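Local coordinates for protein inulin fructotransferase (Bacillus sp. snu-7, PDB 2INV) that depolymerises inulin by intramolecular fructosyl transfer, releasing a cyclic di-fructose anhydride, and probably works as a trimer of right-handed parallel beta-helices, at residues 76-81 / 133-138; 121-126 / 163-168; 169-174 / 191-196. All coordinates share one frame; numbering follows the deposited sequence.

Interaction 1 of 3, residues 76-81 / 133-138; sequences DVSYLT and PRLSGI
In the right-handed parallel beta-helix, the turn 76-81 lies against the turn 133-138 of a neighbouring coil, and a side chain and a backbone amide of 76-81 hold the N-H and the C=O of Ser136. The hydroxyl of Ser78, placed beside its own backbone N (chi1 -82°), reaches across to accept the amide of Ser136, OG to N 3.0 Å and nearly straight. The carbonyl of Ser136 is taken by Tyr79, N to Ser136 O 2.8 Å, with the donor almost on the C=O axis but the bond bent at the hydrogen (139°). The Tyr79 ring lies obliquely beside this carbonyl, one face against Ser78 CB, and Phe90 of the second subunit packs on it. Gly137 lies obliquely beside the ring, its positive phi and lack of a side chain letting the tyrosine come close; a beta carbon there would run into CD1. Leu135 brings CD2 alongside Ser78, 3.2 Å from OG. Ile138, with CG1 anti to its carbonyl carbon, splits its branches between two carbonyls: CG2 lies 3.3 Å from Leu80 O, while CD1 rests 3.4 Å from Val77 O, a buried oxygen without a polar partner.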
# COMPACT_ATOMS: atom_id res chain seq x y z
N ASP A 76 24.03 -8.17 13.92
CA ASP A 76 24.85 -6.97 14.02
C ASP A 76 25.53 -6.59 12.72
O ASP A 76 26.58 -5.96 12.73
CB ASP A 76 25.88 -7.14 15.14
CG ASP A 76 26.85 -8.27 14.87
OD1 ASP A 76 26.49 -9.21 14.13
OD2 ASP A 76 27.97 -8.23 15.41
N VAL A 77 24.96 -7.00 11.59
CA VAL A 77 25.53 -6.60 10.34
C VAL A 77 24.47 -5.87 9.54
O VAL A 77 23.30 -6.26 9.51
CB VAL A 77 26.13 -7.78 9.54
CG1 VAL A 77 25.15 -8.86 9.34
CG2 VAL A 77 26.57 -7.27 8.18
N SER A 78 24.90 -4.77 8.94
CA SER A 78 24.02 -3.96 8.14
C SER A 78 23.72 -4.62 6.83
O SER A 78 24.54 -5.36 6.28
CB SER A 78 24.66 -2.59 7.89
OG SER A 78 24.45 -1.72 8.99
N TYR A 79 22.52 -4.34 6.33
CA TYR A 79 22.06 -4.87 5.06
C TYR A 79 21.93 -6.41 5.07
O TYR A 79 22.17 -7.07 4.07
CB TYR A 79 23.02 -4.43 3.94
CG TYR A 79 23.66 -3.05 4.12
CD1 TYR A 79 22.90 -1.87 4.12
CD2 TYR A 79 25.05 -2.92 4.27
CE1 TYR A 79 23.52 -0.61 4.24
CE2 TYR A 79 25.66 -1.67 4.39
CZ TYR A 79 24.89 -0.52 4.37
OH TYR A 79 25.52 0.71 4.49
N LEU A 80 21.54 -6.97 6.22
CA LEU A 80 21.36 -8.42 6.33
C LEU A 80 19.91 -8.71 5.96
O LEU A 80 18.99 -8.05 6.45
CB LEU A 80 21.61 -8.91 7.77
CG LEU A 80 22.16 -10.32 7.98
CD1 LEU A 80 21.43 -10.96 9.15
CD2 LEU A 80 22.00 -11.16 6.73
N THR A 81 19.72 -9.68 5.07
CA THR A 81 18.40 -10.06 4.63
C THR A 81 18.12 -11.50 5.02
O THR A 81 18.85 -12.41 4.62
CB THR A 81 18.24 -9.98 3.09
OG1 THR A 81 18.18 -8.60 2.67
CG2 THR A 81 16.97 -10.71 2.64
N PRO A 133 28.28 3.56 12.82
CA PRO A 133 27.18 3.80 11.90
C PRO A 133 25.99 3.09 12.49
O PRO A 133 26.15 2.03 13.11
CB PRO A 133 27.67 3.09 10.66
CG PRO A 133 29.04 3.61 10.60
CD PRO A 133 29.51 3.74 12.03
N ARG A 134 24.81 3.69 12.38
CA ARG A 134 23.67 2.99 12.93
C ARG A 134 23.46 1.92 11.91
O ARG A 134 23.82 2.06 10.74
CB ARG A 134 22.41 3.83 12.94
CG ARG A 134 22.44 5.07 13.77
CD ARG A 134 21.15 5.81 13.46
NE ARG A 134 21.19 6.45 12.15
CZ ARG A 134 20.17 7.08 11.59
NH1 ARG A 134 19.01 7.15 12.22
NH2 ARG A 134 20.32 7.65 10.41
N LEU A 135 22.84 0.84 12.36
CA LEU A 135 22.55 -0.27 11.49
C LEU A 135 21.59 0.20 10.43
O LEU A 135 20.62 0.90 10.72
CB LEU A 135 21.96 -1.41 12.29
CG LEU A 135 23.12 -2.08 13.01
CD1 LEU A 135 22.61 -2.96 14.13
CD2 LEU A 135 23.91 -2.87 11.98
N SER A 136 21.85 -0.21 9.20
CA SER A 136 21.02 0.21 8.10
C SER A 136 20.72 -0.90 7.11
O SER A 136 21.45 -1.86 6.98
CB SER A 136 21.68 1.39 7.39
OG SER A 136 20.80 2.00 6.47
N GLY A 137 19.61 -0.71 6.40
CA GLY A 137 19.17 -1.64 5.38
C GLY A 137 18.85 -3.08 5.73
O GLY A 137 18.83 -3.94 4.85
N ILE A 138 18.59 -3.38 7.00
CA ILE A 138 18.27 -4.76 7.36
C ILE A 138 16.85 -5.11 6.95
O ILE A 138 15.91 -4.34 7.20
CB ILE A 138 18.48 -5.03 8.86
CG1 ILE A 138 19.97 -4.83 9.19
CG2 ILE A 138 18.06 -6.45 9.20
CD1 ILE A 138 20.32 -5.02 10.64

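Interaction 2 of 3, residues 121-126 / 163-168; sequences APQAFL and GIEVAS
Backbone pairing makes the close-packed half of this contact. Phe125 sits beside Ile164 in parallel register, its N donating to Gly163 O at 3.1 Å from above the carbonyl plane, while its own O takes the amide of Glu165 at 2.9 Å, nearly along the C=O axis. The methyl of Ala124 presses on the same Gly163 carbonyl, CB to O 3.3 Å, and the Phe125 ring meets that oxygen with its edge, in plane. Phe125 and Ile164 both turn to the interior, where CB of the former and CG1 of the latter come within 4.3 Å and Leu145 packs on both. Residues 121-126 and 163-168 thus form neighbouring rungs of the parallel beta-helix, joined just where the chain rounds a corner at 124-125 and at 163. Leu126 and Glu165 alternate to the other face, their side chains running side by side with Leu126 CD1 3.8 Å from Glu165 CG. The looser, solvent side begins with the exposed Ala167, whose CB is met by Leu126 CD1 only at 4.2 Å, and takes in the partly exposed Gln123 and Glu165. Gln123, bent at chi2 (96°), crosses the extended Glu165 obliquely: NE2 donates to OE1 at 2.8 Å within its own amide plane, yet meets the carboxylate from above, the two planes being 64° apart. CG of Gln123 also packs tightly on Glu165 OE1, at 3.1 Å. An alanine here removes the amide and CG, and the Glu165 carboxylate would probably be less well fixed.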
# COMPACT_ATOMS: atom_id res chain seq x y z
N ALA A 121 17.28 -14.84 27.06
CA ALA A 121 17.43 -14.36 25.68
C ALA A 121 16.08 -14.55 24.99
O ALA A 121 15.94 -15.39 24.10
CB ALA A 121 18.53 -15.13 24.96
N PRO A 122 15.06 -13.78 25.41
CA PRO A 122 13.69 -13.79 24.90
C PRO A 122 13.52 -13.79 23.38
O PRO A 122 12.85 -14.66 22.80
CB PRO A 122 13.09 -12.54 25.51
CG PRO A 122 13.72 -12.52 26.85
CD PRO A 122 15.17 -12.87 26.57
N GLN A 123 14.12 -12.79 22.76
CA GLN A 123 14.03 -12.55 21.33
C GLN A 123 14.67 -13.58 20.40
O GLN A 123 15.83 -13.96 20.57
CB GLN A 123 14.61 -11.17 21.04
CG GLN A 123 14.20 -10.12 22.08
CD GLN A 123 15.25 -9.91 23.16
OE1 GLN A 123 15.95 -10.85 23.57
NE2 GLN A 123 15.35 -8.68 23.65
N ALA A 124 13.91 -14.01 19.39
CA ALA A 124 14.41 -14.97 18.42
C ALA A 124 15.51 -14.24 17.67
O ALA A 124 16.60 -14.77 17.45
CB ALA A 124 13.30 -15.38 17.45
N PHE A 125 15.21 -12.99 17.31
CA PHE A 125 16.15 -12.14 16.62
C PHE A 125 16.31 -10.83 17.36
O PHE A 125 15.33 -10.13 17.63
CB PHE A 125 15.69 -11.88 15.18
CG PHE A 125 15.69 -13.11 14.32
CD1 PHE A 125 14.57 -13.92 14.22
CD2 PHE A 125 16.85 -13.48 13.64
CE1 PHE A 125 14.60 -15.09 13.46
CE2 PHE A 125 16.89 -14.64 12.89
CZ PHE A 125 15.76 -15.45 12.80
N LEU A 126 17.55 -10.52 17.71
CA LEU A 126 17.86 -9.28 18.41
C LEU A 126 18.89 -8.54 17.58
O LEU A 126 20.05 -8.96 17.47
CB LEU A 126 18.40 -9.56 19.80
CG LEU A 126 18.74 -8.33 20.65
CD1 LEU A 126 17.53 -7.41 20.76
CD2 LEU A 126 19.19 -8.78 22.02
N GLY A 163 9.58 -12.09 18.85
CA GLY A 163 9.98 -12.52 17.52
C GLY A 163 11.18 -11.79 16.95
O GLY A 163 12.23 -12.39 16.71
N ILE A 164 11.01 -10.50 16.69
CA ILE A 164 12.09 -9.68 16.14
C ILE A 164 12.16 -8.39 16.94
O ILE A 164 11.16 -7.68 17.08
CB ILE A 164 11.82 -9.31 14.67
CG1 ILE A 164 11.88 -10.57 13.80
CG2 ILE A 164 12.84 -8.28 14.19
CD1 ILE A 164 11.48 -10.34 12.35
N GLU A 165 13.33 -8.09 17.49
CA GLU A 165 13.49 -6.87 18.26
C GLU A 165 14.72 -6.09 17.85
O GLU A 165 15.84 -6.61 17.85
CB GLU A 165 13.54 -7.17 19.76
CG GLU A 165 14.04 -5.99 20.57
CD GLU A 165 13.62 -6.03 22.02
OE1 GLU A 165 13.36 -7.14 22.54
OE2 GLU A 165 13.54 -4.95 22.63
N VAL A 166 14.49 -4.83 17.50
CA VAL A 166 15.57 -3.95 17.09
C VAL A 166 15.83 -2.96 18.22
O VAL A 166 15.10 -1.96 18.37
CB VAL A 166 15.19 -3.19 15.81
CG1 VAL A 166 16.30 -2.25 15.41
CG2 VAL A 166 14.92 -4.20 14.69
N ALA A 167 16.87 -3.22 19.00
CA ALA A 167 17.19 -2.38 20.15
C ALA A 167 18.08 -1.15 19.91
O ALA A 167 18.10 -0.24 20.73
CB ALA A 167 17.80 -3.24 21.24
N SER A 168 18.83 -1.12 18.80
CA SER A 168 19.69 0.03 18.53
C SER A 168 19.07 0.90 17.45
O SER A 168 18.27 0.42 16.65
CB SER A 168 21.08 -0.43 18.08
OG SER A 168 21.61 -1.39 18.97

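Interaction 3 of 3, residues 169-174 / 191-196; sequences DNDSFH and GADALR. With FRU (beta-D-fructofuranose), chain E.
Three backbone hydrogen bonds tie 169-174 to 191-196 in parallel register. Asn170 N donates to Gly191 O and Arg196 N to Phe173 O, each from above the carbonyl plane, whereas Ser172 N meets Asp193 O nearly along its C=O axis at 3.0 Å. Two waters add bridges between the turns. One accepts from Phe173 N and donates to Asn170 OD1 and Asp193 O; ND2 of the same asparagine bonds to Ser168 O, which helps set the amide. The other donates to Phe173 O and Ala194 O and accepts from Arg196 NH2, so each water joins both turns through three bonds. Apolar contact is slight: Leu195 CD1 touches Phe173 CB at 3.5 Å, while the Phe173 ring receives Asn170 CB over the centre of one face, the asparagine holding its CG in the crowded position between N and carbonyl carbon (chi1 49°).

Flat groups stack at the far end. The Arg196 guanidinium, its chain bent at chi3, lies over one face of the His174 ring, centres 4.2 Å apart and planes 23° from parallel; Asp199 of the second subunit salt-bridges Arg196 and weakly bonds the histidine.

Charge gathers mid-segment. Asp171 and Asp193 run side by side with CG anti to the backbone N, OD1 of Asp171 only 3.4 Å from Asp193 OD2; the two would repel if both are ionised, which Arg134, salt-bridged to Asp193 OD2, probably offsets. Both Asp193 oxygens are used by the sugar, FRU O4 to OD1 and FRU O3 to OD2, each 2.6 Å. Such two-pronged gripping of neighbouring hydroxyls is a common way for a carboxylate to hold a sugar, here in a fructose pocket on the turns of the parallel beta-helix, completed by Arg134 and Gln216.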
# COMPACT_ATOMS: atom_id res chain seq x y z
N ASP A 169 19.44 2.17 17.42
CA ASP A 169 18.88 3.06 16.41
C ASP A 169 19.21 2.47 15.06
O ASP A 169 20.33 2.02 14.81
CB ASP A 169 19.43 4.47 16.57
CG ASP A 169 19.02 5.09 17.90
OD1 ASP A 169 18.11 4.54 18.55
OD2 ASP A 169 19.60 6.13 18.29
N ASN A 170 18.21 2.48 14.20
CA ASN A 170 18.34 1.87 12.89
C ASN A 170 17.88 2.78 11.77
O ASN A 170 17.06 3.68 11.97
CB ASN A 170 17.49 0.61 12.87
CG ASN A 170 16.08 0.88 13.39
OD1 ASN A 170 15.14 1.06 12.61
ND2 ASN A 170 15.93 0.93 14.71
N ASP A 171 18.41 2.56 10.58
CA ASP A 171 17.99 3.35 9.44
C ASP A 171 17.62 2.49 8.25
O ASP A 171 18.32 1.54 7.89
CB ASP A 171 19.05 4.36 9.03
CG ASP A 171 18.52 5.34 8.00
OD1 ASP A 171 17.31 5.66 8.07
OD2 ASP A 171 19.29 5.79 7.12
N SER A 172 16.49 2.83 7.67
CA SER A 172 15.94 2.18 6.49
C SER A 172 15.68 0.68 6.65
O SER A 172 15.98 -0.10 5.75
CB SER A 172 16.86 2.41 5.30
OG SER A 172 16.12 2.37 4.09
N PHE A 173 15.11 0.27 7.78
CA PHE A 173 14.82 -1.15 7.96
C PHE A 173 13.56 -1.47 7.18
O PHE A 173 12.74 -0.58 6.93
CB PHE A 173 14.65 -1.48 9.44
CG PHE A 173 15.95 -1.82 10.13
CD1 PHE A 173 17.15 -1.28 9.69
CD2 PHE A 173 15.97 -2.66 11.24
CE1 PHE A 173 18.35 -1.56 10.34
CE2 PHE A 173 17.16 -2.95 11.89
CZ PHE A 173 18.36 -2.40 11.45
N HIS A 174 13.43 -2.73 6.77
CA HIS A 174 12.28 -3.18 6.00
C HIS A 174 11.79 -4.52 6.56
O HIS A 174 12.54 -5.49 6.63
CB HIS A 174 12.69 -3.34 4.54
CG HIS A 174 11.54 -3.41 3.58
ND1 HIS A 174 10.23 -3.35 3.98
CD2 HIS A 174 11.52 -3.49 2.23
CE1 HIS A 174 9.44 -3.39 2.92
NE2 HIS A 174 10.20 -3.47 1.84
N GLY A 191 13.96 3.49 18.22
CA GLY A 191 14.74 4.43 17.43
C GLY A 191 14.73 4.15 15.94
O GLY A 191 15.77 4.16 15.29
N ALA A 192 13.54 3.89 15.41
CA ALA A 192 13.37 3.60 13.99
C ALA A 192 13.35 4.90 13.19
O ALA A 192 12.79 5.91 13.61
CB ALA A 192 12.08 2.83 13.77
N ASP A 193 13.97 4.85 12.02
CA ASP A 193 14.09 5.98 11.12
C ASP A 193 13.93 5.45 9.69
O ASP A 193 14.71 4.61 9.25
CB ASP A 193 15.47 6.62 11.38
CG ASP A 193 15.75 7.81 10.48
OD1 ASP A 193 14.81 8.39 9.89
OD2 ASP A 193 16.95 8.19 10.38
N ALA A 194 12.90 5.93 9.00
CA ALA A 194 12.59 5.51 7.63
C ALA A 194 12.29 4.02 7.61
O ALA A 194 12.57 3.33 6.62
CB ALA A 194 13.75 5.83 6.71
N LEU A 195 11.72 3.53 8.70
CA LEU A 195 11.37 2.13 8.84
C LEU A 195 10.13 1.80 8.04
O LEU A 195 9.24 2.64 7.85
CB LEU A 195 11.10 1.76 10.30
CG LEU A 195 10.38 0.41 10.49
CD1 LEU A 195 11.34 -0.73 10.18
CD2 LEU A 195 9.87 0.31 11.92
N ARG A 196 10.08 0.57 7.56
CA ARG A 196 8.92 0.14 6.83
C ARG A 196 8.45 -1.20 7.31
O ARG A 196 9.19 -2.19 7.31
CB ARG A 196 9.20 0.08 5.35
CG ARG A 196 8.63 1.27 4.63
CD ARG A 196 9.02 1.18 3.21
NE ARG A 196 10.47 1.15 3.11
CZ ARG A 196 11.12 0.65 2.06
NH1 ARG A 196 10.45 0.14 1.04
NH2 ARG A 196 12.45 0.68 2.04
C1 FRU E . 18.90 13.36 7.91
C2 FRU E . 17.83 13.13 9.06
C3 FRU E . 17.21 11.70 9.06
C4 FRU E . 15.75 11.90 9.52
C5 FRU E . 15.46 13.29 9.04
C6 FRU E . 15.07 14.22 10.09
O1 FRU E . 18.48 12.92 6.96
O2 FRU E . 18.42 13.61 10.25
O3 FRU E . 17.70 10.45 9.46
O4 FRU E . 14.88 10.89 9.03
O5 FRU E . 16.73 13.89 8.60
O6 FRU E . 14.39 15.24 10.20
O HOH W 1 14.50 1.65 10.08
O HOH W 2 12.74 1.05 4.83

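How the interactions relate
All three contacts join coils of the same beta-helix. Interactions 1 and 3 stack successive turns on neighbouring strands (135-146 and 170-171) and are directly linked, Leu135 O lying 2.8 Å from Asp171 N in a probable hydrogen bond; both also reach the second subunit. Interaction 2 involves a different part of the coils, touches no other protein chain, and meets interaction 3 through Val166 packing on Phe173. All are mainly buried, but interaction 2 has an outer edge closed by an amide and a carboxylate, whereas interaction 1 relies on a serine hydroxyl and interaction 3 adds waters, an arginine-histidine stack and acidic groups. Arg134 and Asp193 bring interactions 1 and 3 together at the sugar.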